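Local coordinates for protein tRNA-5-methyluridine(54) 2-sulfurtransferase (Pyrococcus horikoshii, PDB 3VRH) that catalyses the ATP-dependent 2-thiolation of 5-methyluridine at position 54 in the T loop of tRNA, a modification that stabilises tRNA at high temperature, at residues Ala143-Phe148 / Ile296-Ser301; Pro104-Arg109 / Ser301-Glu306; Ala94-Lys99 / Gly212-Val217; Glu28-Lys33 / Lys194-Val199. All blocks are in the same frame, centred on the assembly; numbering follows the deposited sequence.

Overall arrangement
The four contacts are spread over the PP-loop core and the parts attached to it. Interactions 1 and 2 adjoin, about 12 Å between centres and sharing Ser301: the C-terminal tail passes the end of helix 127-145 and then strand 105-109, an outermost strand of the central sheet. Interaction 2 also touches interaction 3, about 16 Å away centre to centre, because helix 87-101 directly precedes that strand. Interaction 4, centred about 19 Å from the centre of interaction 3, joins helix 23-40 to the loop before helix 201-211; interaction 3 uses the loop after it. Along the chain every pair alternates, except that interaction 1 falls within the span of interaction 2. Both chain ends are thereby fastened to the core.

Interaction 1: residues Ala143-Phe148 / Ile296-Ser301; sequences AYDNGF and INFKVS
With CG anti to the carbonyl carbon in both Asp145 (chi1 -75°) and Asn146 (chi1 -74°), two consecutive side chains turn their polar ends to the backbone of Phe298-Val300. Asp145 OD2 accepts from Phe298 N at 2.7 Å, on the anti side of the carboxylate and out of its plane. The same oxygen lies at the edge of the Phe298 ring and is salt-bridged to Lys141. Asn146 uses both ends of its amide: OD1 takes Val300 N at 2.9 Å on a lone pair in the carbonyl plane, while ND2 gives to Phe298 O at 2.9 Å from above that peptide's carbonyl plane. ND2 also bonds Phe142 O. These residues stand where helix 127-145 of the PP-loop core stops in a Schellman motif, with Gly147 at positive phi and Phe148 N bonded back to Ala143 O. An alanine in place of Asn146 would probably leave Val300 N, Phe298 O and Phe142 O without these partners and the tail less firmly held. Within the tail, Asn297 OD1 accepts from Lys299 N in an Asx turn. Lys299 brings CD to 3.6 Å from Asp145 O, and its bent chain returns NZ to Val300 O.

Interaction 2: residues Pro104-Arg109 / Ser301-Glu306; sequences PLHIVR and SSTDEE
Pro104 CB meets Thr303 CG2 loosely at 4.4 Å, where the C-terminal tail runs beside strand 105-109, an outermost strand of the parallel part of the PP-loop sheet. No direct hydrogen bond joins the two segments, and water does the bridging. At Leu105 the backbone N donates to one water, which reaches Glu306 OE1 weakly. Leu105 O accepts a hydrogen bond from a second water that accepts from Asp304 N and also makes a weak bond to Asp304 OD2. The Thr303 methyl packs closer here, CG2 lying 3.7 Å from Leu105 O. It also sits obliquely by the His106 ring, 3.7 Å from ND1, where the two side chains cross at about a right angle. With CG2 anti to its own carbonyl carbon, Thr303 turns this methyl to the strand while OG1 accepts from Glu306 N at 2.7 Å in an ST motif. A serine in its place would probably open a gap beside Leu105 O and the His106 ring, as the methyl makes the closest approach to both. His106 NE2 is hydrogen-bonded to Glu75 on the neighbouring strand. The other ring nitrogen of His106, ND1, lies 2.8 Å from a third water, in the ring plane, and that water donates to Ser302 O at 2.7 Å. Further along, Ile107 CD1 approaches Asp304 OD2 at 4.4 Å.

Interaction 3: residues Ala94-Lys99 / Gly212-Val217; sequences AKKQCK and GLEYIV
Gln97 NE2 donates to Glu214 O at 2.7 Å in a nearly straight bond, with an N-H...O angle of 174°. The acceptor lies in the amide plane of Gln97, whereas the donor is tilted 22° from the Glu214 carbonyl plane. NE2 has a second acceptor in Gly56 O, so this buried amide nitrogen ties helix 87-101 to two separate parts of the backbone. Gly56 also exchanges a backbone hydrogen bond with Ile216 and belongs to the PP-loop segment whose neighbours Ser55 and Gly57 line the bicine pocket. Gln97 thus probably acts from the second shell, its side chain about 7 Å from the ligand. The loop it holds follows helix 201-211, which closes in a Schellman motif at Gly212. Toward the surface, Lys96 NZ forms a salt bridge to the syn lone pair of Glu214 OE2 at 3.0 Å. Lys96, its CG anti to the backbone N (chi1 -176°), has an extended chain that also brings CE to 3.2 Å from this oxygen. Apolar packing lies alongside the polar pairs: Leu213 CD2 meets Gln97 CG at 3.8 Å, the two side chains crossing at about a right angle. Tyr215 CB makes van der Waals contact with the amide, 3.6 Å from Gln97 NE2.

Interaction 4: residues Glu28-Lys33 / Lys194-Val199; sequences EYFERK and KPLYEV
Val199 is set against the ring of Phe30, placing CG1 4.0 Å from the ring centroid and 28° off its normal, a CH-pi contact over one face. The nearest ring atom is CE2, 3.6 Å from CG1, while CG2 of the valine lies by CZ. Lys33 runs past Val199 in the opposite direction, with its CD 4.0 Å from Val199 CG1. Its NZ gives to Tyr29 OH at 3.0 Å and to a water that donates to Glu198 O at 2.6 Å. The carboxylate of Glu198 is engaged by Thr37. Phe30 has CG anti to its backbone N (chi1 -172°), and its ring reaches between the loop and the neighbouring helices. It also touches Val62 and Val66 of helix 58-69 and Val204 of helix 201-211, and stacks with Tyr207. The arrangement seats helix 23-40, which starts beside the N-terminal zinc site, on the PP-loop core, against two overlapping type I turns, Lys194-Tyr197 and Leu196-Val199. Leu196 joins less closely, its CD2 4.2 Å from Phe30 CZ at an oblique approach. The Leu196 side chain lies about 4 Å from Gly154, an ATP-binding residue. No direct hydrogen bond or salt bridge joins the two segments; the polar link passes through water, so Val199, packed against both the Phe30 ring and the Lys33 methylenes, is likely to carry most of the attachment, with Leu196 secondary.

Interaction 1: residues Ala143-Phe148 / Ile296-Ser301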
# COMPACT_ATOMS: atom_id res chain seq x y z
N ALA A 143 -25.98 -13.81 16.59
CA ALA A 143 -25.25 -15.07 16.67
C ALA A 143 -25.14 -15.49 18.12
O ALA A 143 -25.27 -16.66 18.45
CB ALA A 143 -23.86 -14.91 16.07
N TYR A 144 -24.91 -14.51 18.98
CA TYR A 144 -24.66 -14.77 20.39
C TYR A 144 -25.94 -15.21 21.10
O TYR A 144 -25.97 -16.28 21.71
CB TYR A 144 -24.06 -13.52 21.06
CG TYR A 144 -24.07 -13.57 22.57
CD1 TYR A 144 -23.27 -14.47 23.26
CD2 TYR A 144 -24.88 -12.70 23.30
CE1 TYR A 144 -23.29 -14.52 24.65
CE2 TYR A 144 -24.89 -12.73 24.69
CZ TYR A 144 -24.09 -13.64 25.36
OH TYR A 144 -24.11 -13.68 26.73
N ASP A 145 -26.98 -14.39 20.99
CA ASP A 145 -28.29 -14.66 21.56
C ASP A 145 -28.85 -16.02 21.19
O ASP A 145 -29.59 -16.62 21.97
CB ASP A 145 -29.30 -13.61 21.10
CG ASP A 145 -29.12 -12.30 21.81
OD1 ASP A 145 -28.31 -12.25 22.76
OD2 ASP A 145 -29.79 -11.32 21.43
N ASN A 146 -28.51 -16.51 20.00
CA ASN A 146 -29.09 -17.75 19.50
C ASN A 146 -28.14 -18.93 19.61
O ASN A 146 -28.42 -20.00 19.08
CB ASN A 146 -29.57 -17.60 18.06
CG ASN A 146 -30.85 -16.79 17.96
OD1 ASN A 146 -31.93 -17.32 18.16
ND2 ASN A 146 -30.72 -15.48 17.68
N GLY A 147 -27.00 -18.72 20.26
CA GLY A 147 -26.05 -19.80 20.49
C GLY A 147 -25.30 -20.34 19.28
O GLY A 147 -24.90 -21.51 19.25
N PHE A 148 -25.10 -19.49 18.26
CA PHE A 148 -24.31 -19.90 17.11
C PHE A 148 -22.84 -19.99 17.51
O PHE A 148 -22.40 -19.28 18.40
CB PHE A 148 -24.49 -18.94 15.93
CG PHE A 148 -25.79 -19.13 15.21
CD1 PHE A 148 -25.91 -20.06 14.19
CD2 PHE A 148 -26.91 -18.39 15.59
CE1 PHE A 148 -27.12 -20.24 13.55
CE2 PHE A 148 -28.12 -18.57 14.95
CZ PHE A 148 -28.22 -19.50 13.92
N ILE A 296 -31.45 -5.37 23.20
CA ILE A 296 -32.27 -6.02 22.18
C ILE A 296 -32.08 -7.52 22.25
O ILE A 296 -30.94 -8.01 22.24
CB ILE A 296 -31.96 -5.53 20.77
CG1 ILE A 296 -32.13 -4.01 20.70
CG2 ILE A 296 -32.86 -6.21 19.77
CD1 ILE A 296 -31.52 -3.40 19.48
N ASN A 297 -33.19 -8.24 22.35
CA ASN A 297 -33.15 -9.69 22.45
C ASN A 297 -33.36 -10.29 21.07
O ASN A 297 -34.45 -10.21 20.52
CB ASN A 297 -34.25 -10.16 23.39
CG ASN A 297 -34.07 -11.60 23.81
OD1 ASN A 297 -33.26 -12.33 23.25
ND2 ASN A 297 -34.84 -12.02 24.82
N PHE A 298 -32.31 -10.88 20.50
CA PHE A 298 -32.40 -11.44 19.14
C PHE A 298 -32.73 -12.92 19.11
O PHE A 298 -32.79 -13.53 18.03
CB PHE A 298 -31.14 -11.17 18.33
CG PHE A 298 -30.98 -9.74 17.92
CD1 PHE A 298 -31.77 -9.21 16.91
CD2 PHE A 298 -30.06 -8.93 18.54
CE1 PHE A 298 -31.63 -7.90 16.54
CE2 PHE A 298 -29.91 -7.61 18.17
CZ PHE A 298 -30.69 -7.10 17.17
N LYS A 299 -32.96 -13.50 20.29
CA LYS A 299 -33.38 -14.88 20.41
C LYS A 299 -34.64 -15.18 19.58
O LYS A 299 -35.63 -14.44 19.64
CB LYS A 299 -33.61 -15.24 21.88
CG LYS A 299 -34.11 -16.65 22.09
CD LYS A 299 -33.07 -17.68 21.70
CE LYS A 299 -33.55 -19.09 22.03
NZ LYS A 299 -34.58 -19.58 21.06
N VAL A 300 -34.60 -16.25 18.80
CA VAL A 300 -35.75 -16.65 18.01
C VAL A 300 -36.02 -18.14 18.17
O VAL A 300 -35.10 -18.94 18.36
CB VAL A 300 -35.59 -16.29 16.50
CG1 VAL A 300 -35.48 -14.78 16.29
CG2 VAL A 300 -34.39 -17.00 15.90
N SER A 301 -37.29 -18.52 18.07
CA SER A 301 -37.64 -19.93 18.14
C SER A 301 -37.98 -20.50 16.78
O SER A 301 -38.14 -21.71 16.63
CB SER A 301 -38.81 -20.16 19.12
OG SER A 301 -39.81 -19.19 18.94

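Interaction 2: residues Pro104-Arg109 / Ser301-Glu306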
# COMPACT_ATOMS: atom_id res chain seq x y z
N PRO A 104 -32.33 -22.09 6.36
CA PRO A 104 -33.26 -21.22 7.10
C PRO A 104 -32.77 -19.77 7.06
O PRO A 104 -31.57 -19.53 7.22
CB PRO A 104 -33.17 -21.74 8.54
CG PRO A 104 -32.50 -23.08 8.45
CD PRO A 104 -31.63 -23.04 7.23
N LEU A 105 -33.68 -18.83 6.86
CA LEU A 105 -33.28 -17.42 6.79
C LEU A 105 -34.00 -16.61 7.85
O LEU A 105 -35.23 -16.59 7.92
CB LEU A 105 -33.55 -16.84 5.40
CG LEU A 105 -33.45 -15.32 5.29
CD1 LEU A 105 -32.02 -14.83 5.61
CD2 LEU A 105 -33.86 -14.92 3.88
N HIS A 106 -33.21 -15.97 8.70
CA HIS A 106 -33.76 -15.09 9.72
C HIS A 106 -33.64 -13.67 9.22
O HIS A 106 -32.65 -13.32 8.55
CB HIS A 106 -32.96 -15.24 11.01
CG HIS A 106 -32.77 -16.66 11.43
ND1 HIS A 106 -33.74 -17.38 12.09
CD2 HIS A 106 -31.71 -17.50 11.29
CE1 HIS A 106 -33.30 -18.60 12.33
NE2 HIS A 106 -32.07 -18.70 11.86
N ILE A 107 -34.62 -12.84 9.54
CA ILE A 107 -34.57 -11.46 9.11
C ILE A 107 -34.71 -10.48 10.27
O ILE A 107 -35.61 -10.60 11.10
CB ILE A 107 -35.65 -11.15 8.07
CG1 ILE A 107 -35.57 -12.15 6.91
CG2 ILE A 107 -35.51 -9.70 7.56
CD1 ILE A 107 -36.79 -12.18 6.02
N VAL A 108 -33.78 -9.52 10.30
CA VAL A 108 -33.85 -8.36 11.18
C VAL A 108 -34.01 -7.09 10.35
O VAL A 108 -33.16 -6.76 9.50
CB VAL A 108 -32.58 -8.23 12.04
CG1 VAL A 108 -32.64 -6.97 12.90
CG2 VAL A 108 -32.40 -9.46 12.91
N ARG A 109 -35.09 -6.36 10.61
CA ARG A 109 -35.35 -5.12 9.92
C ARG A 109 -34.93 -3.96 10.83
O ARG A 109 -35.54 -3.71 11.85
CB ARG A 109 -36.82 -5.01 9.56
CG ARG A 109 -37.33 -6.18 8.73
CD ARG A 109 -38.04 -5.69 7.50
NE ARG A 109 -38.51 -6.77 6.63
CZ ARG A 109 -39.79 -6.96 6.29
NH1 ARG A 109 -40.73 -6.14 6.75
NH2 ARG A 109 -40.14 -7.97 5.50
N SER A 301 -37.29 -18.52 18.07
CA SER A 301 -37.64 -19.93 18.14
C SER A 301 -37.98 -20.50 16.78
O SER A 301 -38.14 -21.71 16.63
CB SER A 301 -38.81 -20.16 19.12
OG SER A 301 -39.81 -19.19 18.94
N SER A 302 -38.07 -19.63 15.77
CA SER A 302 -38.48 -20.03 14.43
C SER A 302 -38.25 -18.92 13.40
O SER A 302 -37.83 -17.82 13.75
CB SER A 302 -39.97 -20.40 14.43
OG SER A 302 -40.72 -19.30 14.91
N THR A 303 -38.55 -19.22 12.14
CA THR A 303 -38.47 -18.24 11.08
C THR A 303 -39.87 -17.86 10.60
O THR A 303 -40.84 -18.62 10.78
CB THR A 303 -37.69 -18.78 9.87
OG1 THR A 303 -38.40 -19.89 9.30
CG2 THR A 303 -36.31 -19.25 10.29
N ASP A 304 -39.96 -16.70 9.96
CA ASP A 304 -41.20 -16.28 9.33
C ASP A 304 -41.69 -17.33 8.32
O ASP A 304 -42.90 -17.54 8.17
CB ASP A 304 -41.02 -14.94 8.63
CG ASP A 304 -40.56 -13.84 9.58
OD1 ASP A 304 -41.04 -13.77 10.74
OD2 ASP A 304 -39.71 -13.03 9.15
N GLU A 305 -40.75 -17.97 7.64
CA GLU A 305 -41.05 -18.97 6.62
C GLU A 305 -41.37 -20.35 7.20
O GLU A 305 -42.07 -21.16 6.58
CB GLU A 305 -39.91 -19.07 5.59
CG GLU A 305 -39.91 -17.92 4.57
CD GLU A 305 -41.18 -17.87 3.72
OE1 GLU A 305 -41.27 -18.62 2.72
OE2 GLU A 305 -42.10 -17.09 4.05
N GLU A 306 -40.87 -20.63 8.40
CA GLU A 306 -41.25 -21.86 9.07
C GLU A 306 -41.67 -21.62 10.51
O GLU A 306 -40.97 -22.02 11.44
CB GLU A 306 -40.13 -22.89 8.97
CG GLU A 306 -39.94 -23.41 7.57
CD GLU A 306 -38.50 -23.67 7.25
OE1 GLU A 306 -37.78 -22.70 6.88
OE2 GLU A 306 -38.08 -24.84 7.39
O HOH W 1 -36.53 -19.70 5.92
O HOH W 2 -37.30 -15.07 9.64
O HOH W 3 -36.19 -16.02 12.52

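Interaction 3: residues Ala94-Lys99 / Gly212-Val217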
# COMPACT_ATOMS: atom_id res chain seq x y z
N ALA A 94 -32.14 -11.92 -1.11
CA ALA A 94 -31.64 -12.78 -0.05
C ALA A 94 -32.59 -13.97 0.17
O ALA A 94 -32.14 -15.11 0.27
CB ALA A 94 -31.46 -11.98 1.23
N LYS A 95 -33.90 -13.72 0.21
CA LYS A 95 -34.88 -14.81 0.36
C LYS A 95 -34.79 -15.85 -0.75
O LYS A 95 -34.71 -17.06 -0.49
CB LYS A 95 -36.30 -14.26 0.48
CG LYS A 95 -36.58 -13.72 1.88
CD LYS A 95 -37.63 -12.62 1.89
CE LYS A 95 -38.96 -13.09 1.35
NZ LYS A 95 -39.93 -11.96 1.41
N LYS A 96 -34.78 -15.39 -1.99
CA LYS A 96 -34.64 -16.30 -3.11
C LYS A 96 -33.35 -17.13 -3.04
O LYS A 96 -33.37 -18.34 -3.25
CB LYS A 96 -34.73 -15.54 -4.43
CG LYS A 96 -34.68 -16.45 -5.64
CD LYS A 96 -35.04 -15.72 -6.95
CE LYS A 96 -35.45 -16.71 -8.04
NZ LYS A 96 -35.84 -16.03 -9.31
N GLN A 97 -32.23 -16.48 -2.71
CA GLN A 97 -30.98 -17.20 -2.51
C GLN A 97 -31.09 -18.31 -1.46
O GLN A 97 -30.65 -19.43 -1.68
CB GLN A 97 -29.87 -16.22 -2.11
CG GLN A 97 -29.41 -15.29 -3.24
CD GLN A 97 -28.67 -14.08 -2.74
OE1 GLN A 97 -28.40 -13.94 -1.54
NE2 GLN A 97 -28.35 -13.17 -3.66
N CYS A 98 -31.63 -17.99 -0.29
CA CYS A 98 -31.72 -18.99 0.77
C CYS A 98 -32.69 -20.14 0.44
O CYS A 98 -32.49 -21.28 0.85
CB CYS A 98 -32.05 -18.33 2.11
SG CYS A 98 -30.71 -17.18 2.70
N LYS A 99 -33.73 -19.83 -0.34
CA LYS A 99 -34.64 -20.86 -0.84
C LYS A 99 -33.86 -21.81 -1.75
O LYS A 99 -33.94 -23.03 -1.61
CB LYS A 99 -35.79 -20.22 -1.63
CG LYS A 99 -37.18 -20.42 -1.04
CD LYS A 99 -37.52 -19.37 0.02
CE LYS A 99 -38.86 -19.67 0.70
NZ LYS A 99 -38.80 -20.90 1.55
N GLY A 212 -26.57 -20.48 -10.66
CA GLY A 212 -27.87 -19.85 -10.82
C GLY A 212 -28.28 -18.95 -9.67
O GLY A 212 -29.47 -18.68 -9.48
N LEU A 213 -27.30 -18.47 -8.92
CA LEU A 213 -27.54 -17.47 -7.89
C LEU A 213 -27.68 -16.08 -8.53
O LEU A 213 -26.85 -15.67 -9.32
CB LEU A 213 -26.42 -17.47 -6.85
CG LEU A 213 -26.46 -18.54 -5.76
CD1 LEU A 213 -25.07 -18.65 -5.12
CD2 LEU A 213 -27.53 -18.22 -4.70
N GLU A 214 -28.74 -15.37 -8.16
CA GLU A 214 -28.95 -14.00 -8.57
C GLU A 214 -28.75 -13.08 -7.36
O GLU A 214 -29.11 -13.43 -6.23
CB GLU A 214 -30.36 -13.81 -9.12
CG GLU A 214 -30.76 -14.80 -10.19
CD GLU A 214 -32.28 -14.91 -10.31
OE1 GLU A 214 -32.90 -14.04 -10.96
OE2 GLU A 214 -32.86 -15.86 -9.72
N TYR A 215 -28.17 -11.92 -7.60
CA TYR A 215 -27.77 -11.05 -6.50
C TYR A 215 -27.84 -9.58 -6.88
O TYR A 215 -27.83 -9.23 -8.05
CB TYR A 215 -26.34 -11.40 -6.05
CG TYR A 215 -25.34 -11.43 -7.19
CD1 TYR A 215 -25.07 -12.61 -7.88
CD2 TYR A 215 -24.68 -10.28 -7.57
CE1 TYR A 215 -24.14 -12.63 -8.93
CE2 TYR A 215 -23.75 -10.29 -8.60
CZ TYR A 215 -23.49 -11.45 -9.28
OH TYR A 215 -22.56 -11.43 -10.30
N ILE A 216 -27.89 -8.73 -5.86
CA ILE A 216 -27.78 -7.29 -6.05
C ILE A 216 -26.30 -6.90 -6.08
O ILE A 216 -25.44 -7.64 -5.59
CB ILE A 216 -28.47 -6.54 -4.89
CG1 ILE A 216 -27.63 -6.64 -3.62
CG2 ILE A 216 -29.85 -7.12 -4.63
CD1 ILE A 216 -28.38 -6.31 -2.34
N VAL A 217 -26.01 -5.74 -6.65
CA VAL A 217 -24.64 -5.23 -6.67
C VAL A 217 -24.26 -4.39 -5.44
O VAL A 217 -23.11 -4.41 -5.00
CB VAL A 217 -24.35 -4.37 -7.90
CG1 VAL A 217 -22.85 -4.16 -8.02
CG2 VAL A 217 -24.88 -5.03 -9.15

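Interaction 4: residues Glu28-Lys33 / Lys194-Val199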
# COMPACT_ATOMS: atom_id res chain seq x y z
N GLU A 28 -16.40 -27.57 -8.94
CA GLU A 28 -15.61 -28.49 -8.13
C GLU A 28 -14.31 -27.86 -7.64
O GLU A 28 -13.98 -27.94 -6.45
CB GLU A 28 -15.32 -29.77 -8.93
CG GLU A 28 -14.41 -30.75 -8.21
CD GLU A 28 -14.33 -32.12 -8.90
OE1 GLU A 28 -14.76 -32.25 -10.08
OE2 GLU A 28 -13.83 -33.07 -8.26
N TYR A 29 -13.57 -27.22 -8.55
CA TYR A 29 -12.36 -26.50 -8.16
C TYR A 29 -12.68 -25.46 -7.07
O TYR A 29 -11.96 -25.34 -6.07
CB TYR A 29 -11.71 -25.86 -9.38
CG TYR A 29 -10.87 -24.62 -9.10
CD1 TYR A 29 -11.46 -23.36 -9.10
CD2 TYR A 29 -9.50 -24.72 -8.87
CE1 TYR A 29 -10.72 -22.23 -8.84
CE2 TYR A 29 -8.74 -23.58 -8.62
CZ TYR A 29 -9.35 -22.33 -8.61
OH TYR A 29 -8.64 -21.18 -8.36
N PHE A 30 -13.77 -24.73 -7.25
CA PHE A 30 -14.08 -23.63 -6.33
C PHE A 30 -14.42 -24.19 -4.95
O PHE A 30 -13.94 -23.70 -3.92
CB PHE A 30 -15.24 -22.81 -6.89
CG PHE A 30 -15.53 -21.54 -6.12
CD1 PHE A 30 -16.40 -21.55 -5.05
CD2 PHE A 30 -14.99 -20.32 -6.53
CE1 PHE A 30 -16.70 -20.38 -4.36
CE2 PHE A 30 -15.28 -19.15 -5.84
CZ PHE A 30 -16.15 -19.19 -4.75
N GLU A 31 -15.24 -25.23 -4.95
CA GLU A 31 -15.66 -25.86 -3.71
C GLU A 31 -14.48 -26.50 -2.98
O GLU A 31 -14.37 -26.41 -1.75
CB GLU A 31 -16.77 -26.89 -4.02
CG GLU A 31 -18.10 -26.27 -4.47
CD GLU A 31 -18.88 -27.15 -5.45
OE1 GLU A 31 -19.76 -26.63 -6.17
OE2 GLU A 31 -18.60 -28.37 -5.52
N ARG A 32 -13.59 -27.14 -3.73
CA ARG A 32 -12.38 -27.70 -3.14
C ARG A 32 -11.48 -26.62 -2.53
O ARG A 32 -11.00 -26.78 -1.41
CB ARG A 32 -11.58 -28.47 -4.18
CG ARG A 32 -12.21 -29.77 -4.60
CD ARG A 32 -11.47 -30.37 -5.79
NE ARG A 32 -12.01 -31.68 -6.15
CZ ARG A 32 -11.66 -32.82 -5.56
NH1 ARG A 32 -10.76 -32.81 -4.58
NH2 ARG A 32 -12.21 -33.96 -5.95
N LYS A 33 -11.26 -25.54 -3.28
CA LYS A 33 -10.44 -24.44 -2.76
C LYS A 33 -11.00 -23.90 -1.44
O LYS A 33 -10.26 -23.68 -0.48
CB LYS A 33 -10.34 -23.32 -3.79
CG LYS A 33 -9.33 -22.24 -3.42
CD LYS A 33 -8.82 -21.53 -4.67
CE LYS A 33 -7.28 -21.54 -4.75
NZ LYS A 33 -6.74 -20.92 -6.03
N LYS A 194 -13.75 -16.26 7.29
CA LYS A 194 -13.86 -15.85 5.89
C LYS A 194 -13.46 -17.04 5.01
O LYS A 194 -12.29 -17.16 4.61
CB LYS A 194 -12.94 -14.64 5.60
CG LYS A 194 -13.35 -13.36 6.33
CD LYS A 194 -12.39 -12.19 6.09
CE LYS A 194 -12.87 -10.97 6.87
NZ LYS A 194 -12.06 -9.74 6.58
N PRO A 195 -14.41 -17.94 4.74
CA PRO A 195 -14.15 -19.13 3.92
C PRO A 195 -13.76 -18.83 2.47
O PRO A 195 -13.16 -19.68 1.81
CB PRO A 195 -15.49 -19.89 3.96
CG PRO A 195 -16.22 -19.34 5.17
CD PRO A 195 -15.78 -17.92 5.30
N LEU A 196 -14.12 -17.66 1.97
CA LEU A 196 -13.78 -17.31 0.60
C LEU A 196 -12.45 -16.55 0.53
O LEU A 196 -12.14 -15.92 -0.48
CB LEU A 196 -14.88 -16.46 -0.02
CG LEU A 196 -16.29 -17.07 -0.09
CD1 LEU A 196 -17.16 -16.21 -1.00
CD2 LEU A 196 -16.25 -18.55 -0.55
N TYR A 197 -11.68 -16.63 1.61
CA TYR A 197 -10.39 -15.92 1.70
C TYR A 197 -9.47 -16.07 0.50
O TYR A 197 -8.75 -15.14 0.16
CB TYR A 197 -9.63 -16.34 2.97
CG TYR A 197 -8.64 -15.30 3.46
CD1 TYR A 197 -9.08 -14.12 4.08
CD2 TYR A 197 -7.26 -15.50 3.34
CE1 TYR A 197 -8.18 -13.16 4.53
CE2 TYR A 197 -6.35 -14.56 3.80
CZ TYR A 197 -6.81 -13.38 4.40
OH TYR A 197 -5.89 -12.43 4.85
N GLU A 198 -9.48 -17.24 -0.14
CA GLU A 198 -8.47 -17.52 -1.17
C GLU A 198 -9.01 -17.58 -2.58
O GLU A 198 -8.25 -17.83 -3.54
CB GLU A 198 -7.69 -18.80 -0.84
CG GLU A 198 -7.01 -18.76 0.52
CD GLU A 198 -6.12 -19.97 0.75
OE1 GLU A 198 -6.62 -20.99 1.26
OE2 GLU A 198 -4.92 -19.89 0.42
N VAL A 199 -10.32 -17.37 -2.73
CA VAL A 199 -10.90 -17.29 -4.07
C VAL A 199 -10.96 -15.82 -4.48
O VAL A 199 -11.07 -14.93 -3.63
CB VAL A 199 -12.30 -17.94 -4.16
CG1 VAL A 199 -12.20 -19.44 -3.98
CG2 VAL A 199 -13.25 -17.32 -3.14
O HOH W 4 -8.16 -18.47 -6.01